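Local coordinates for Alpha/beta hydrolase (Streptomyces albidoflavus, PDB 6KSU), which probably acts as a stand-alone cyclase of the penicillin-binding-protein type that closes non-ribosomal peptides into macrolactams by heterochiral coupling, at residues 392-403 / 460-471. Numbering follows the deposited sequence.
Sequences HLGTYANGDLEL and LLQYGGRAMHRL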
loop_
_atom_site.group_PDB
_atom_site.type_symbol
_atom_site.label_atom_id
_atom_site.label_comp_id
_atom_site.label_asym_id
_atom_site.label_seq_id
_atom_site.Cartn_x
_atom_site.Cartn_y
_atom_site.Cartn_z
ATOM N N HIS A 392 22.741 -11.514 -18.053
ATOM C CA HIS A 392 21.688 -11.384 -17.062
ATOM C C HIS A 392 21.913 -12.299 -15.871
ATOM O O HIS A 392 21.229 -12.141 -14.858
ATOM C CB HIS A 392 20.331 -11.691 -17.698
ATOM C CG HIS A 392 19.781 -10.568 -18.524
ATOM N ND1 HIS A 392 20.160 -10.347 -19.830
ATOM C CD2 HIS A 392 18.875 -9.602 -18.230
ATOM C CE1 HIS A 392 19.517 -9.297 -20.307
ATOM N NE2 HIS A 392 18.731 -8.828 -19.357
ATOM N N LEU A 393 22.852 -13.241 -15.961
ATOM C CA LEU A 393 23.057 -14.191 -14.875
ATOM C C LEU A 393 23.510 -13.455 -13.624
ATOM O O LEU A 393 24.190 -12.431 -13.690
ATOM C CB LEU A 393 24.087 -15.265 -15.255
ATOM C CG LEU A 393 23.871 -16.037 -16.567
ATOM C CD1 LEU A 393 25.157 -16.731 -17.067
ATOM C CD2 LEU A 393 22.761 -17.062 -16.410
ATOM N N GLY A 394 23.148 -13.994 -12.483
ATOM C CA GLY A 394 23.535 -13.388 -11.226
ATOM C C GLY A 394 22.459 -13.592 -10.180
ATOM O O GLY A 394 21.413 -14.180 -10.434
ATOM N N THR A 395 22.767 -13.110 -8.979
ATOM C CA THR A 395 21.884 -13.170 -7.824
ATOM C C THR A 395 21.311 -11.778 -7.580
ATOM O O THR A 395 22.057 -10.800 -7.549
ATOM C CB THR A 395 22.649 -13.653 -6.590
ATOM O OG1 THR A 395 23.191 -14.954 -6.838
ATOM C CG2 THR A 395 21.725 -13.727 -5.388
ATOM N N TYR A 396 19.997 -11.679 -7.427
ATOM C CA TYR A 396 19.374 -10.386 -7.170
ATOM C C TYR A 396 18.708 -10.423 -5.805
ATOM O O TYR A 396 18.187 -11.459 -5.387
ATOM C CB TYR A 396 18.357 -10.015 -8.253
ATOM C CG TYR A 396 18.958 -9.950 -9.647
ATOM C CD1 TYR A 396 19.118 -8.733 -10.295
ATOM C CD2 TYR A 396 19.353 -11.110 -10.317
ATOM C CE1 TYR A 396 19.658 -8.660 -11.566
ATOM C CE2 TYR A 396 19.897 -11.051 -11.594
ATOM C CZ TYR A 396 20.054 -9.817 -12.211
ATOM O OH TYR A 396 20.590 -9.733 -13.473
ATOM N N ALA A 397 18.731 -9.296 -5.099
ATOM C CA ALA A 397 18.274 -9.340 -3.725
ATOM C C ALA A 397 17.574 -8.054 -3.335
ATOM O O ALA A 397 17.927 -6.957 -3.786
ATOM C CB ALA A 397 19.413 -9.612 -2.747
ATOM N N ASN A 398 16.564 -8.229 -2.483
ATOM C CA ASN A 398 15.936 -7.159 -1.718
ATOM C C ASN A 398 15.873 -7.663 -0.278
ATOM O O ASN A 398 14.931 -8.380 0.094
ATOM C CB ASN A 398 14.551 -6.817 -2.262
ATOM C CG ASN A 398 13.956 -5.577 -1.600
ATOM O OD1 ASN A 398 13.907 -5.491 -0.372
ATOM N ND2 ASN A 398 13.507 -4.612 -2.413
ATOM N N GLY A 399 16.872 -7.281 0.518
ATOM C CA GLY A 399 16.928 -7.677 1.919
ATOM C C GLY A 399 17.121 -9.177 2.051
ATOM O O GLY A 399 18.110 -9.741 1.575
ATOM N N ASP A 400 16.156 -9.848 2.687
ATOM C CA ASP A 400 16.234 -11.295 2.854
ATOM C C ASP A 400 15.868 -12.037 1.575
ATOM O O ASP A 400 16.346 -13.154 1.349
ATOM C CB ASP A 400 15.312 -11.744 3.998
ATOM C CG ASP A 400 16.035 -11.827 5.341
ATOM O OD1 ASP A 400 15.517 -12.520 6.258
ATOM O OD2 ASP A 400 17.119 -11.207 5.481
ATOM N N LEU A 401 15.031 -11.439 0.736
ATOM C CA LEU A 401 14.470 -12.132 -0.415
ATOM C C LEU A 401 15.449 -12.108 -1.579
ATOM O O LEU A 401 16.047 -11.071 -1.886
ATOM C CB LEU A 401 13.135 -11.502 -0.817
ATOM C CG LEU A 401 12.234 -11.103 0.375
ATOM C CD1 LEU A 401 11.058 -10.199 -0.031
ATOM C CD2 LEU A 401 11.733 -12.340 1.131
ATOM N N GLU A 402 15.629 -13.253 -2.222
ATOM C CA GLU A 402 16.611 -13.338 -3.288
ATOM C C GLU A 402 16.078 -14.183 -4.433
ATOM O O GLU A 402 15.232 -15.061 -4.248
ATOM C CB GLU A 402 17.950 -13.907 -2.789
ATOM C CG GLU A 402 17.852 -15.235 -2.059
ATOM C CD GLU A 402 19.156 -15.597 -1.375
ATOM O OE1 GLU A 402 20.157 -14.888 -1.605
ATOM O OE2 GLU A 402 19.174 -16.580 -0.600
ATOM N N LEU A 403 16.587 -13.889 -5.625
ATOM C CA LEU A 403 16.228 -14.587 -6.842
ATOM C C LEU A 403 17.532 -14.811 -7.601
ATOM O O LEU A 403 18.481 -14.028 -7.453
ATOM C CB LEU A 403 15.219 -13.743 -7.643
ATOM C CG LEU A 403 13.906 -14.261 -8.217
ATOM C CD1 LEU A 403 13.188 -15.129 -7.185
ATOM C CD2 LEU A 403 13.032 -13.060 -8.618
ATOM N N LEU A 460 19.295 -3.864 -12.027
ATOM C CA LEU A 460 18.086 -4.091 -11.250
ATOM C C LEU A 460 17.135 -5.026 -11.972
ATOM O O LEU A 460 17.005 -4.986 -13.200
ATOM C CB LEU A 460 17.337 -2.784 -10.962
ATOM C CG LEU A 460 17.974 -1.933 -9.884
ATOM C CD1 LEU A 460 17.024 -0.797 -9.538
ATOM C CD2 LEU A 460 18.272 -2.823 -8.688
ATOM N N LEU A 461 16.461 -5.846 -11.180
ATOM C CA LEU A 461 15.248 -6.543 -11.568
ATOM C C LEU A 461 14.108 -5.975 -10.724
ATOM O O LEU A 461 14.226 -5.900 -9.494
ATOM C CB LEU A 461 15.447 -8.047 -11.335
ATOM C CG LEU A 461 14.412 -9.156 -11.492
ATOM C CD1 LEU A 461 15.161 -10.498 -11.615
ATOM C CD2 LEU A 461 13.347 -9.198 -10.364
ATOM N N GLN A 462 13.018 -5.536 -11.366
ATOM C CA GLN A 462 11.854 -5.160 -10.581
ATOM C C GLN A 462 10.584 -5.827 -11.106
ATOM O O GLN A 462 10.415 -6.039 -12.311
ATOM C CB GLN A 462 11.697 -3.615 -10.467
ATOM C CG GLN A 462 11.438 -2.853 -11.722
ATOM C CD GLN A 462 11.429 -1.346 -11.495
ATOM O OE1 GLN A 462 11.119 -0.592 -12.407
ATOM N NE2 GLN A 462 11.767 -0.904 -10.278
ATOM N N TYR A 463 9.708 -6.171 -10.154
ATOM C CA TYR A 463 8.396 -6.788 -10.351
ATOM C C TYR A 463 7.589 -6.604 -9.075
ATOM O O TYR A 463 8.156 -6.545 -7.981
ATOM C CB TYR A 463 8.492 -8.292 -10.671
ATOM C CG TYR A 463 8.803 -9.192 -9.475
ATOM C CD1 TYR A 463 7.785 -9.902 -8.829
ATOM C CD2 TYR A 463 10.109 -9.348 -9.002
ATOM C CE1 TYR A 463 8.057 -10.746 -7.751
ATOM C CE2 TYR A 463 10.395 -10.181 -7.909
ATOM C CZ TYR A 463 9.354 -10.883 -7.292
ATOM O OH TYR A 463 9.592 -11.715 -6.216
ATOM N N GLY A 464 6.263 -6.571 -9.216
ATOM C CA GLY A 464 5.401 -6.277 -8.070
ATOM C C GLY A 464 5.789 -4.994 -7.343
ATOM O O GLY A 464 5.606 -4.878 -6.131
ATOM N N GLY A 465 6.361 -4.032 -8.069
ATOM C CA GLY A 465 6.812 -2.776 -7.497
ATOM C C GLY A 465 8.004 -2.859 -6.566
ATOM O O GLY A 465 8.376 -1.839 -5.988
ATOM N N ARG A 466 8.624 -4.026 -6.388
ATOM C CA ARG A 466 9.876 -4.098 -5.646
ATOM C C ARG A 466 11.054 -4.174 -6.614
ATOM O O ARG A 466 10.927 -4.707 -7.715
ATOM C CB ARG A 466 9.911 -5.315 -4.715
ATOM C CG ARG A 466 9.349 -5.026 -3.326
ATOM C CD ARG A 466 7.824 -5.115 -3.332
ATOM N NE ARG A 466 7.262 -5.247 -1.992
ATOM C CZ ARG A 466 5.961 -5.153 -1.724
ATOM N NH1 ARG A 466 5.113 -4.934 -2.727
ATOM N NH2 ARG A 466 5.513 -5.265 -0.464
ATOM N N ALA A 467 12.194 -3.611 -6.196
ATOM C CA ALA A 467 13.468 -3.775 -6.877
ATOM C C ALA A 467 14.287 -4.829 -6.144
ATOM O O ALA A 467 14.139 -5.043 -4.940
ATOM C CB ALA A 467 14.274 -2.460 -6.939
ATOM N N MET A 468 15.143 -5.504 -6.889
ATOM C CA MET A 468 16.097 -6.440 -6.312
ATOM C C MET A 468 17.462 -6.111 -6.880
ATOM O O MET A 468 17.613 -6.015 -8.099
ATOM C CB MET A 468 15.693 -7.885 -6.618
ATOM C CG MET A 468 14.206 -8.120 -6.363
ATOM S SD MET A 468 13.690 -9.774 -5.911
ATOM C CE MET A 468 14.969 -10.307 -4.798
ATOM N N HIS A 469 18.449 -5.964 -6.002
ATOM C CA HIS A 469 19.779 -5.528 -6.395
ATOM C C HIS A 469 20.646 -6.697 -6.869
ATOM O O HIS A 469 20.879 -7.647 -6.121
ATOM C CB HIS A 469 20.457 -4.834 -5.211
ATOM C CG HIS A 469 21.711 -4.113 -5.579
ATOM N ND1 HIS A 469 22.643 -3.715 -4.643
ATOM C CD2 HIS A 469 22.188 -3.709 -6.782
ATOM C CE1 HIS A 469 23.640 -3.097 -5.256
ATOM N NE2 HIS A 469 23.388 -3.082 -6.553
ATOM N N ARG A 470 21.159 -6.609 -8.098
ATOM C CA ARG A 470 22.153 -7.582 -8.569
ATOM C C ARG A 470 23.403 -7.534 -7.694
ATOM O O ARG A 470 24.045 -6.489 -7.566
ATOM C CB ARG A 470 22.526 -7.306 -10.024
ATOM C CG ARG A 470 23.393 -8.365 -10.674
ATOM C CD ARG A 470 23.434 -8.140 -12.171
ATOM N NE ARG A 470 24.158 -9.179 -12.902
ATOM C CZ ARG A 470 24.552 -9.059 -14.167
ATOM N NH1 ARG A 470 24.306 -7.935 -14.834
ATOM N NH2 ARG A 470 25.185 -10.061 -14.771
ATOM N N LEU A 471 23.753 -8.657 -7.083
ATOM C CA LEU A 471 24.829 -8.628 -6.111
ATOM C C LEU A 471 26.176 -8.560 -6.814
ATOM O O LEU A 471 26.344 -9.080 -7.926
ATOM C CB LEU A 471 24.779 -9.845 -5.200
ATOM C CG LEU A 471 23.562 -10.007 -4.303
ATOM C CD1 LEU A 471 23.816 -11.141 -3.308
ATOM C CD2 LEU A 471 23.256 -8.694 -3.601
ATOM O OXT LEU A 471 27.118 -7.981 -6.274
HETATM O O HOH W 1 25.250 -11.717 -8.949
#
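Y396 and R470 lie side by side and point the same way. The extended arginine chain runs over one face of the tyrosine ring, with R470 CG 4.2 Å from the ring centroid in a CH-pi contact. L461 CD1 lies over the opposite face, also toward the rim, so both faces are covered off-centre. The ring and guanidinium planes are near parallel (17°), but the guanidinium lies beyond the ring, with Y396 OH over its face. The phenol OH is fixed by a hydrogen bond to H392 O. The guanidinium reaches the loop just before strand 394-398. R470 NH2 donates to L393 O at 2.8 Å, in the carbonyl plane but tilted out of the guanidinium plane. R470 NH1 also bonds V458 O, so backbone carbonyls grip two of the guanidinium nitrogens.

M468 packs beside the tyrosine, its CB 3.8 Å from Y396 CB. The bend at chi3 (40°) brings M468 CE to the 398-401 turn, 3.2 Å from L401 O. L403 CD2 meets Y463 CE2 at 4.0 Å, the two side chains coming from opposite directions. At the other end, N398 has CG anti to its backbone N (chi1 -172°). N398 ND2 donates to A467 O at 2.6 Å; the acceptor lies in the N398 amide plane and the donor in the carbonyl plane of A467. OD1 of the same amide accepts from D140 N, linking the hairpin turn of the barrel to the beta-lactamase-like part.

The backbones pair antiparallel. A397 and H469 bond each other both ways, and L471 N donates to T395 O. Beyond this pair a water bridges T395 N to L471 O of the C-terminal carboxylate. Two beta hairpins thus meet through the first and last strands, closing an eight-stranded antiparallel up-and-down barrel.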